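Local coordinates for DUF1611 domain-containing protein (Anabaena variabilis, PDB 2OBN) that is of unknown function but joins a Rossmann-like domain to a P-loop NTPase-type domain and so may bind a nucleotide, at residues Q256-H261 with G303-T308; P277-V282 with I324-L329; D132-P137 with A202-R207; A138-A143 with A212-Q217. The protein carries 2 engineered substitutions. All coordinates share one frame; numbering follows the deposited sequence.

Interaction 1: residues Q256-H261 with G303-T308; sequences QLVLVH and GIALNT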
# COMPACT_ATOMS: atom_id res chain seq x y z
N GLN B 256 3.44 -21.16 -0.33
CA GLN B 256 2.51 -21.59 0.72
C GLN B 256 2.22 -20.44 1.68
O GLN B 256 3.05 -19.54 1.87
CB GLN B 256 3.06 -22.75 1.57
CG GLN B 256 3.34 -24.08 0.86
CD GLN B 256 4.59 -24.08 0.01
OE1 GLN B 256 5.53 -23.32 0.26
NE2 GLN B 256 4.61 -24.92 -1.02
N LEU B 257 1.03 -20.47 2.28
CA LEU B 257 0.62 -19.50 3.27
C LEU B 257 0.37 -20.24 4.58
O LEU B 257 -0.06 -21.39 4.56
CB LEU B 257 -0.68 -18.79 2.86
CG LEU B 257 -0.65 -17.99 1.55
CD1 LEU B 257 -2.04 -17.50 1.17
CD2 LEU B 257 0.33 -16.82 1.61
N VAL B 258 0.66 -19.58 5.70
CA VAL B 258 0.35 -20.10 7.03
C VAL B 258 -0.52 -19.02 7.67
O VAL B 258 -0.10 -17.85 7.77
CB VAL B 258 1.61 -20.38 7.87
CG1 VAL B 258 1.25 -20.74 9.31
CG2 VAL B 258 2.44 -21.49 7.23
N LEU B 259 -1.73 -19.38 8.06
CA LEU B 259 -2.66 -18.43 8.64
C LEU B 259 -2.51 -18.40 10.17
O LEU B 259 -2.61 -19.42 10.82
CB LEU B 259 -4.11 -18.80 8.25
CG LEU B 259 -5.26 -17.93 8.81
CD1 LEU B 259 -5.08 -16.47 8.45
CD2 LEU B 259 -6.60 -18.44 8.32
N VAL B 260 -2.26 -17.22 10.72
CA VAL B 260 -2.11 -17.05 12.16
C VAL B 260 -3.44 -16.50 12.72
O VAL B 260 -4.11 -15.69 12.08
CB VAL B 260 -0.92 -16.14 12.51
CG1 VAL B 260 -0.60 -16.17 14.02
CG2 VAL B 260 0.31 -16.54 11.69
N HIS B 261 -3.82 -16.98 13.90
CA HIS B 261 -5.06 -16.56 14.52
C HIS B 261 -5.02 -16.76 16.03
O HIS B 261 -4.50 -17.75 16.51
CB HIS B 261 -6.21 -17.33 13.90
CG HIS B 261 -7.52 -17.15 14.60
ND1 HIS B 261 -8.26 -15.99 14.53
CD2 HIS B 261 -8.25 -18.02 15.34
CE1 HIS B 261 -9.38 -16.14 15.22
NE2 HIS B 261 -9.39 -17.36 15.72
N GLY B 303 -1.91 -24.62 6.72
CA GLY B 303 -2.13 -24.89 8.12
C GLY B 303 -2.38 -23.61 8.89
O GLY B 303 -2.23 -22.49 8.36
N ILE B 304 -2.75 -23.77 10.14
CA ILE B 304 -3.09 -22.67 10.98
C ILE B 304 -2.18 -22.64 12.20
O ILE B 304 -2.01 -23.64 12.87
CB ILE B 304 -4.59 -22.77 11.38
CG1 ILE B 304 -5.45 -22.56 10.11
CG2 ILE B 304 -4.96 -21.72 12.45
CD1 ILE B 304 -6.88 -22.84 10.27
N ALA B 305 -1.57 -21.47 12.44
CA ALA B 305 -0.76 -21.22 13.64
C ALA B 305 -1.67 -20.52 14.67
O ALA B 305 -1.93 -19.32 14.59
CB ALA B 305 0.44 -20.40 13.31
N LEU B 306 -2.13 -21.28 15.65
CA LEU B 306 -3.07 -20.79 16.64
C LEU B 306 -2.37 -20.19 17.85
O LEU B 306 -1.61 -20.87 18.54
CB LEU B 306 -3.97 -21.96 17.06
CG LEU B 306 -5.28 -21.63 17.78
CD1 LEU B 306 -6.25 -20.83 16.89
CD2 LEU B 306 -5.93 -22.94 18.23
N ASN B 307 -2.61 -18.90 18.11
CA ASN B 307 -2.05 -18.24 19.28
C ASN B 307 -2.99 -18.54 20.44
O ASN B 307 -4.12 -18.04 20.49
CB ASN B 307 -1.86 -16.73 19.00
CG ASN B 307 -1.26 -15.96 20.18
OD1 ASN B 307 -1.26 -16.43 21.31
ND2 ASN B 307 -0.77 -14.75 19.91
N THR B 308 -2.51 -19.39 21.36
CA THR B 308 -3.25 -19.82 22.54
C THR B 308 -2.62 -19.35 23.84
O THR B 308 -3.00 -19.83 24.90
CB THR B 308 -3.29 -21.37 22.62
OG1 THR B 308 -1.97 -21.87 22.88
CG2 THR B 308 -3.86 -22.00 21.34

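Interaction 2: residues P277-V282 with I324-L329; sequences PPLPEV and IAETGL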
# COMPACT_ATOMS: atom_id res chain seq x y z
N PRO B 277 -14.47 -13.31 10.35
CA PRO B 277 -15.32 -14.43 9.93
C PRO B 277 -14.79 -15.81 10.41
O PRO B 277 -13.65 -15.91 10.91
CB PRO B 277 -15.25 -14.38 8.40
CG PRO B 277 -14.62 -13.07 8.04
CD PRO B 277 -13.82 -12.63 9.21
N PRO B 278 -15.61 -16.87 10.27
CA PRO B 278 -15.10 -18.19 10.62
C PRO B 278 -13.86 -18.47 9.78
O PRO B 278 -13.76 -17.94 8.67
CB PRO B 278 -16.24 -19.12 10.21
CG PRO B 278 -17.47 -18.26 10.25
CD PRO B 278 -17.00 -16.90 9.80
N LEU B 279 -12.95 -19.29 10.29
CA LEU B 279 -11.67 -19.55 9.60
C LEU B 279 -11.76 -20.11 8.18
O LEU B 279 -10.95 -19.72 7.36
CB LEU B 279 -10.73 -20.40 10.48
CG LEU B 279 -10.16 -19.67 11.72
CD1 LEU B 279 -9.28 -20.59 12.56
CD2 LEU B 279 -9.36 -18.42 11.33
N PRO B 280 -12.74 -21.01 7.89
CA PRO B 280 -12.87 -21.46 6.50
C PRO B 280 -13.09 -20.29 5.52
O PRO B 280 -12.57 -20.33 4.41
CB PRO B 280 -14.12 -22.36 6.54
CG PRO B 280 -14.19 -22.84 7.90
CD PRO B 280 -13.74 -21.67 8.75
N GLU B 281 -13.85 -19.28 5.95
CA GLU B 281 -14.07 -18.09 5.12
C GLU B 281 -12.81 -17.25 4.97
O GLU B 281 -12.56 -16.71 3.91
CB GLU B 281 -15.24 -17.22 5.65
CG GLU B 281 -16.61 -17.84 5.40
CD GLU B 281 -16.84 -18.06 3.93
OE1 GLU B 281 -16.73 -17.09 3.14
OE2 GLU B 281 -17.12 -19.22 3.54
N VAL B 282 -12.04 -17.14 6.05
CA VAL B 282 -10.80 -16.38 6.02
C VAL B 282 -9.80 -17.11 5.09
O VAL B 282 -9.07 -16.47 4.33
CB VAL B 282 -10.19 -16.18 7.46
CG1 VAL B 282 -8.89 -15.40 7.40
CG2 VAL B 282 -11.18 -15.47 8.40
N ILE B 324 -8.70 -27.73 13.90
CA ILE B 324 -8.48 -28.78 12.91
C ILE B 324 -9.81 -29.35 12.41
O ILE B 324 -9.99 -29.60 11.21
CB ILE B 324 -7.63 -29.93 13.53
CG1 ILE B 324 -6.20 -29.42 13.77
CG2 ILE B 324 -7.63 -31.17 12.62
CD1 ILE B 324 -5.32 -30.33 14.62
N ALA B 325 -10.73 -29.58 13.34
CA ALA B 325 -12.04 -30.10 12.98
C ALA B 325 -12.77 -29.09 12.09
O ALA B 325 -13.29 -29.45 11.03
CB ALA B 325 -12.86 -30.40 14.23
N GLU B 326 -12.75 -27.82 12.49
CA GLU B 326 -13.44 -26.80 11.72
C GLU B 326 -12.88 -26.58 10.32
O GLU B 326 -13.64 -26.47 9.36
CB GLU B 326 -13.40 -25.46 12.45
CG GLU B 326 -14.27 -24.38 11.78
CD GLU B 326 -14.10 -23.03 12.40
OE1 GLU B 326 -13.09 -22.82 13.11
OE2 GLU B 326 -14.96 -22.16 12.17
N THR B 327 -11.55 -26.53 10.21
CA THR B 327 -10.87 -26.20 8.95
C THR B 327 -10.38 -27.35 8.10
O THR B 327 -10.19 -27.19 6.90
CB THR B 327 -9.65 -25.32 9.25
OG1 THR B 327 -8.67 -26.09 9.97
CG2 THR B 327 -10.07 -24.10 10.06
N GLY B 328 -10.13 -28.50 8.73
CA GLY B 328 -9.60 -29.66 8.04
C GLY B 328 -8.11 -29.54 7.73
O GLY B 328 -7.59 -30.33 6.95
N LEU B 329 -7.43 -28.57 8.36
CA LEU B 329 -6.01 -28.34 8.13
C LEU B 329 -5.16 -28.59 9.37
O LEU B 329 -5.67 -28.49 10.51
CB LEU B 329 -5.77 -26.87 7.73
CG LEU B 329 -6.34 -26.39 6.40
CD1 LEU B 329 -6.14 -24.89 6.28
CD2 LEU B 329 -5.69 -27.13 5.24

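Interaction 3: residues D132-P137 with A202-R207; sequences DVRKEP and ALDAVR. With PG4 (tetraethylene glycol), chain H.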
# COMPACT_ATOMS: atom_id res chain seq x y z
N ASP B 132 16.62 5.97 11.36
CA ASP B 132 15.19 5.99 11.12
C ASP B 132 14.90 4.74 10.31
O ASP B 132 15.01 4.73 9.07
CB ASP B 132 14.76 7.27 10.38
CG ASP B 132 14.98 8.52 11.22
OD1 ASP B 132 14.74 8.47 12.45
OD2 ASP B 132 15.35 9.57 10.65
N VAL B 133 14.56 3.69 11.04
CA VAL B 133 14.32 2.36 10.48
C VAL B 133 13.26 2.37 9.38
O VAL B 133 13.44 1.70 8.38
CB VAL B 133 13.89 1.37 11.60
CG1 VAL B 133 13.54 -0.02 11.02
CG2 VAL B 133 14.98 1.28 12.67
N ARG B 134 12.20 3.15 9.56
CA ARG B 134 11.13 3.19 8.57
C ARG B 134 11.44 3.91 7.24
O ARG B 134 10.59 3.95 6.37
CB ARG B 134 9.82 3.70 9.18
CG ARG B 134 8.96 2.58 9.75
CD ARG B 134 7.81 3.12 10.55
NE ARG B 134 6.74 2.14 10.79
CZ ARG B 134 5.96 2.10 11.88
NH1 ARG B 134 6.15 2.91 12.91
NH2 ARG B 134 5.00 1.20 11.97
N LYS B 135 12.64 4.47 7.07
CA LYS B 135 12.99 5.15 5.82
C LYS B 135 12.91 4.16 4.65
O LYS B 135 13.42 3.05 4.73
CB LYS B 135 14.38 5.79 5.92
CG LYS B 135 14.76 6.64 4.72
CD LYS B 135 16.11 7.33 4.94
CE LYS B 135 16.52 8.13 3.70
NZ LYS B 135 17.76 8.95 3.95
N GLU B 136 12.26 4.57 3.56
CA GLU B 136 12.04 3.70 2.40
C GLU B 136 13.36 3.30 1.74
O GLU B 136 14.24 4.13 1.56
CB GLU B 136 11.14 4.43 1.39
CG GLU B 136 10.79 3.61 0.17
CD GLU B 136 9.79 4.29 -0.75
OE1 GLU B 136 8.77 4.83 -0.27
OE2 GLU B 136 10.03 4.24 -1.97
N PRO B 137 13.51 2.01 1.38
CA PRO B 137 14.74 1.65 0.67
C PRO B 137 14.88 2.41 -0.66
O PRO B 137 13.89 2.82 -1.27
CB PRO B 137 14.58 0.16 0.40
CG PRO B 137 13.55 -0.31 1.36
CD PRO B 137 12.64 0.84 1.59
N ALA B 202 10.81 -1.99 6.13
CA ALA B 202 9.64 -1.61 6.92
C ALA B 202 8.55 -1.26 5.91
O ALA B 202 8.36 -0.09 5.57
CB ALA B 202 9.94 -0.44 7.81
N LEU B 203 7.85 -2.28 5.42
CA LEU B 203 6.87 -2.13 4.35
C LEU B 203 5.75 -1.12 4.58
O LEU B 203 5.33 -0.48 3.62
CB LEU B 203 6.25 -3.49 4.04
CG LEU B 203 5.31 -3.58 2.84
CD1 LEU B 203 6.05 -3.24 1.56
CD2 LEU B 203 4.70 -4.97 2.75
N ASP B 204 5.29 -0.95 5.82
CA ASP B 204 4.17 -0.02 6.06
C ASP B 204 4.51 1.46 5.88
O ASP B 204 3.61 2.31 5.87
CB ASP B 204 3.46 -0.29 7.40
CG ASP B 204 4.28 0.10 8.63
OD1 ASP B 204 5.36 0.70 8.52
OD2 ASP B 204 3.81 -0.20 9.74
N ALA B 205 5.80 1.75 5.77
CA ALA B 205 6.30 3.10 5.50
C ALA B 205 6.70 3.28 4.04
O ALA B 205 7.20 4.35 3.66
CB ALA B 205 7.49 3.38 6.39
N VAL B 206 6.54 2.24 3.21
CA VAL B 206 6.85 2.34 1.78
C VAL B 206 5.63 2.93 1.05
O VAL B 206 4.48 2.64 1.41
CB VAL B 206 7.22 0.97 1.17
CG1 VAL B 206 7.47 1.08 -0.35
CG2 VAL B 206 8.45 0.39 1.85
N ARG B 207 5.89 3.75 0.03
CA ARG B 207 4.79 4.32 -0.76
C ARG B 207 4.07 3.20 -1.49
O ARG B 207 4.70 2.22 -1.91
CB ARG B 207 5.32 5.34 -1.78
CG ARG B 207 5.82 6.64 -1.16
CD ARG B 207 6.60 7.46 -2.17
NE ARG B 207 7.93 6.90 -2.42
CZ ARG B 207 8.84 7.43 -3.24
NH1 ARG B 207 8.59 8.53 -3.93
NH2 ARG B 207 10.02 6.85 -3.39
O1 PG4 H . 12.63 4.21 -3.45
C1 PG4 H . 12.99 5.02 -4.58
C2 PG4 H . 11.91 4.95 -5.66
O2 PG4 H . 12.15 5.91 -6.70
C3 PG4 H . 11.32 7.08 -6.71
C4 PG4 H . 12.09 8.27 -6.14
O3 PG4 H . 11.24 9.21 -5.49
C5 PG4 H . 11.95 10.23 -4.78
C6 PG4 H . 11.15 10.74 -3.58
O4 PG4 H . 11.22 9.78 -2.52
C7 PG4 H . 10.85 10.30 -1.24
C8 PG4 H . 10.29 9.19 -0.34
O5 PG4 H . 11.15 8.04 -0.36
O HOH W 1 10.29 1.67 4.74
O HOH W 2 7.91 6.25 1.95

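Interaction 4: residues A138-A143 with A212-Q217; sequences ANLDVA and AGAVEQ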
# COMPACT_ATOMS: atom_id res chain seq x y z
N ALA B 138 16.12 2.58 -1.10
CA ALA B 138 16.39 3.28 -2.34
C ALA B 138 16.22 2.38 -3.57
O ALA B 138 16.27 1.15 -3.48
CB ALA B 138 17.81 3.82 -2.31
N ASN B 139 16.03 3.03 -4.71
CA ASN B 139 15.97 2.37 -6.02
C ASN B 139 14.89 1.32 -6.15
O ASN B 139 15.13 0.23 -6.69
CB ASN B 139 17.34 1.76 -6.36
CG ASN B 139 18.48 2.78 -6.30
OD1 ASN B 139 19.55 2.49 -5.77
ND2 ASN B 139 18.23 3.99 -6.81
N LEU B 140 13.70 1.63 -5.67
CA LEU B 140 12.59 0.72 -5.80
C LEU B 140 11.96 0.92 -7.17
O LEU B 140 12.01 2.02 -7.73
CB LEU B 140 11.56 0.96 -4.71
CG LEU B 140 12.04 0.60 -3.30
CD1 LEU B 140 10.92 0.85 -2.31
CD2 LEU B 140 12.51 -0.87 -3.24
N ASP B 141 11.40 -0.15 -7.71
CA ASP B 141 10.72 -0.09 -9.00
C ASP B 141 9.39 -0.79 -8.78
O ASP B 141 9.10 -1.20 -7.65
CB ASP B 141 11.54 -0.79 -10.09
CG ASP B 141 11.30 -0.19 -11.48
OD1 ASP B 141 10.50 0.77 -11.60
OD2 ASP B 141 11.91 -0.69 -12.46
N VAL B 142 8.57 -0.88 -9.83
CA VAL B 142 7.30 -1.57 -9.73
C VAL B 142 7.59 -3.07 -9.84
O VAL B 142 8.49 -3.48 -10.57
CB VAL B 142 6.30 -1.05 -10.79
CG1 VAL B 142 4.99 -1.84 -10.75
CG2 VAL B 142 6.02 0.44 -10.54
N ALA B 143 6.87 -3.88 -9.06
CA ALA B 143 7.08 -5.34 -9.09
C ALA B 143 6.44 -5.95 -10.34
O ALA B 143 5.45 -5.42 -10.86
CB ALA B 143 6.54 -5.97 -7.87
N ALA B 212 4.96 -3.43 -3.45
CA ALA B 212 5.19 -4.78 -3.97
C ALA B 212 6.63 -4.93 -4.43
O ALA B 212 7.25 -5.98 -4.24
CB ALA B 212 4.22 -5.06 -5.12
N GLY B 213 7.17 -3.86 -5.02
CA GLY B 213 8.55 -3.84 -5.52
C GLY B 213 9.56 -3.95 -4.39
O GLY B 213 10.62 -4.54 -4.56
N ALA B 214 9.20 -3.39 -3.23
CA ALA B 214 10.06 -3.46 -2.06
C ALA B 214 10.17 -4.90 -1.58
O ALA B 214 11.22 -5.34 -1.15
CB ALA B 214 9.50 -2.56 -0.93
N VAL B 215 9.06 -5.62 -1.64
CA VAL B 215 9.03 -7.03 -1.22
C VAL B 215 9.75 -7.88 -2.28
O VAL B 215 10.61 -8.69 -1.94
CB VAL B 215 7.57 -7.54 -1.01
CG1 VAL B 215 7.55 -9.03 -0.67
CG2 VAL B 215 6.87 -6.73 0.09
N GLU B 216 9.41 -7.67 -3.54
CA GLU B 216 10.04 -8.41 -4.62
C GLU B 216 11.57 -8.29 -4.58
O GLU B 216 12.28 -9.27 -4.69
CB GLU B 216 9.53 -7.92 -5.97
CG GLU B 216 10.03 -8.69 -7.14
CD GLU B 216 9.50 -8.17 -8.44
OE1 GLU B 216 9.95 -7.09 -8.87
OE2 GLU B 216 8.66 -8.85 -9.05
N GLN B 217 12.05 -7.07 -4.40
CA GLN B 217 13.48 -6.79 -4.36
C GLN B 217 14.21 -7.60 -3.29
O GLN B 217 15.26 -8.16 -3.54
CB GLN B 217 13.70 -5.30 -4.14
CG GLN B 217 15.09 -4.82 -4.43
CD GLN B 217 15.33 -3.44 -3.84
OE1 GLN B 217 15.23 -3.25 -2.61
NE2 GLN B 217 15.66 -2.47 -4.71
O HOH W 3 11.99 -2.92 -6.83
O HOH W 4 5.49 -1.99 -6.81

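Interaction 1: residues Q256-H261 with G303-T308
H261 and L306 lie side by side on adjacent parallel strands and point the same way. L306 CD1 approaches the edge of the imidazole, near its plane, and lies 3.8 Å from H261 CD2. Both residues hold CG anti to the backbone N (chi1 171° for H261, -163° for L306), so the two chains leave their strands alike. H261 ND1 is hydrogen-bonded to T160 OG1, which helps to set the turn of the ring. L259 and I304 share this face but fit more loosely, with L259 CB 4.4 Å from I304 CG1.

The other face is built from small and branched groups. A305 CB meets V258 CG1 at 4.1 Å and V260 CG2 at 4.2 Å.

The backbone sets these pairings. L259 donates to G303 O and accepts from A305 N, with A305 N 2.8 Å from L259 O. H261 repeats this pattern with A305 O and N307 N, and N307 N is 2.7 Å from H261 O. The strand axes diverge by 25°, in keeping with sheet twist.

Strand 153-159 flanks 256-262 on its other edge. Helices 279-291 and 313-327 cover the face of L259, H261, I304 and L306, while helix 166-179 packs on V258, V260 and A305. The two strands and helix 279-291 form a beta-alpha-beta unit of the P-loop domain.

Interaction 2: residues P277-V282 with I324-L329
Van der Waals packing carries this contact between the start of helix 279-291 and the end of helix 313-327. P280 and E326 cross at about a right angle. The extended E326 chain has its CG anti to the backbone N (chi1 -172°) and runs past the proline ring. P280 CD lies 3.7 Å from E326 OE2, and P280 CG lies 4.0 Å from E326 O. E326 OE2 also touches P278 CB at 3.8 Å. Deeper in, L279 CB meets the T327 methyl, CG2, at 3.8 Å. Both residues also pack on I304 of strand 301-307, so the helix ends meet over the P-loop domain's sheet. An alanine at P280 would remove the CG and CD methylenes and would probably leave the E326 side chain less firmly placed.

Among polar groups, E326 OE2 lies 4.0 Å from L279 N, too far for a hydrogen bond.

The hydrogen bonds lie within each helix end. P278 is the N-cap residue, and its O accepts from V282 N at 3.2 Å. At the other end, T327 OG1 sits in the crowded position between backbone N and carbonyl carbon (chi1 67°). There T327 OG1 accepts from L329 N at 3.2 Å, an ST turn, and it also bonds with T323 O. This rotamer leaves CG2 as the branch that meets L279.

The chemistry implies apolar packing on the inner side and a charged rim. The E326 carboxylate lies by the first turn of helix 279-291, where the helix dipole would probably make its charge favourable without a direct bond.

Interaction 3: residues D132-P137 with A202-R207
Two salt bridges join the loop after strand 130-132 of the Rossmann-like part to the loop before helix 208-222 of the P-loop part. In the first, R134 grips D204 side-on. R134 NE is 3.0 Å from D204 OD1 and R134 NH2 is 2.9 Å from D204 OD2. Each oxygen uses its syn lone pair, and the two flat groups are turned 31° apart.

In the second, E136 stretches out fully and crosses R207 at about a right angle, with the planes 45° apart. R207 NE lies 3.1 Å from E136 OE1 on its syn lone pair. R207 NH2 meets E136 OE2 from above the carboxylate plane, at 3.0 Å. E136 OE1 also accepts from R207 N, likewise at 3.1 Å, and from a water that links it to A205 O. These bonds hold the carboxylate firmly. A tetraethylene glycol, probably from crystallisation, lies over one face of the R207 guanidinium.

The stem of R134 packs on two alanines. A205 CB is 3.6 Å from R134 CB, and A202 CB is 3.7 Å from R134 CG. A second water ties R134 O to A202 O.

D209 of the second subunit brings a carboxylate near D204, like charges that would probably repel, which R134 may offset. Backbone hydrogen bonds from D204 and V206 also reach that subunit. Within the chain, V133 packs on helix 191-197 and E136 touches F210 of helix 208-222, so the loop following strand 130-132 meets both helices.

Interaction 4: residues A138-A143 with A212-Q217
E216 rises from helix 208-222 toward A143. E216 CB lies 4.0 Å from A143 CB. The chain is extended, with CG anti to the backbone N (chi1 -175°), and it carries the carboxylate alongside the alanine. E216 CD is 3.7 Å from A143 CB, and E216 OE1 is 3.4 Å from A143 CA. E216 OE2 accepts from the backbone N of both S144 and A146, just beyond the segment. A leucine at E216 would lose both bonds and would probably loosen the loop there.

A143 CB also meets A212 CB at 3.7 Å. The helix is bare at G213, whose CA makes a nearly straight CA-H...O contact with D141 O at 3.4 Å; a side chain there would clash with that oxygen. One water accepts from A143 N and G213 N. Another accepts from D141 N and donates to G213 O.

Farther along, L140 crosses Q217 at about a right angle. L140 CD1 is 3.9 Å from A214 CB, and L140 CD2 is 3.7 Å from Q217 OE1.

Small residues, A143, A212 and G213, let the loop backbone come close to the helix, with A143 CA 4.1 Å from G213 CA. The contact joins the connection between strands 130-132 and 153-159 to helix 208-222 of the P-loop NTPase-like domain.

In the fold
Interaction 1 is the buried part of the set, a backbone ladder inside the P-loop sheet with mainly apolar side chains. Interaction 2 lies on the surface beside it. The two touch through L279, V282 and T327, so helices 279-291 and 313-327 pack on the strands of interaction 1. Interactions 3 and 4 are partly buried and form a second pair, about 26 and 27 Å from interaction 1 between centres. They meet where V206 packs on L140 and A214, and they follow one continuous run of chain, 132-143. Their chemistry differs: interaction 3 relies on salt bridges, whereas interaction 4 relies on small residues, L140, water and a single glutamate. Interactions 2, 3 and 4 also reach the second subunit.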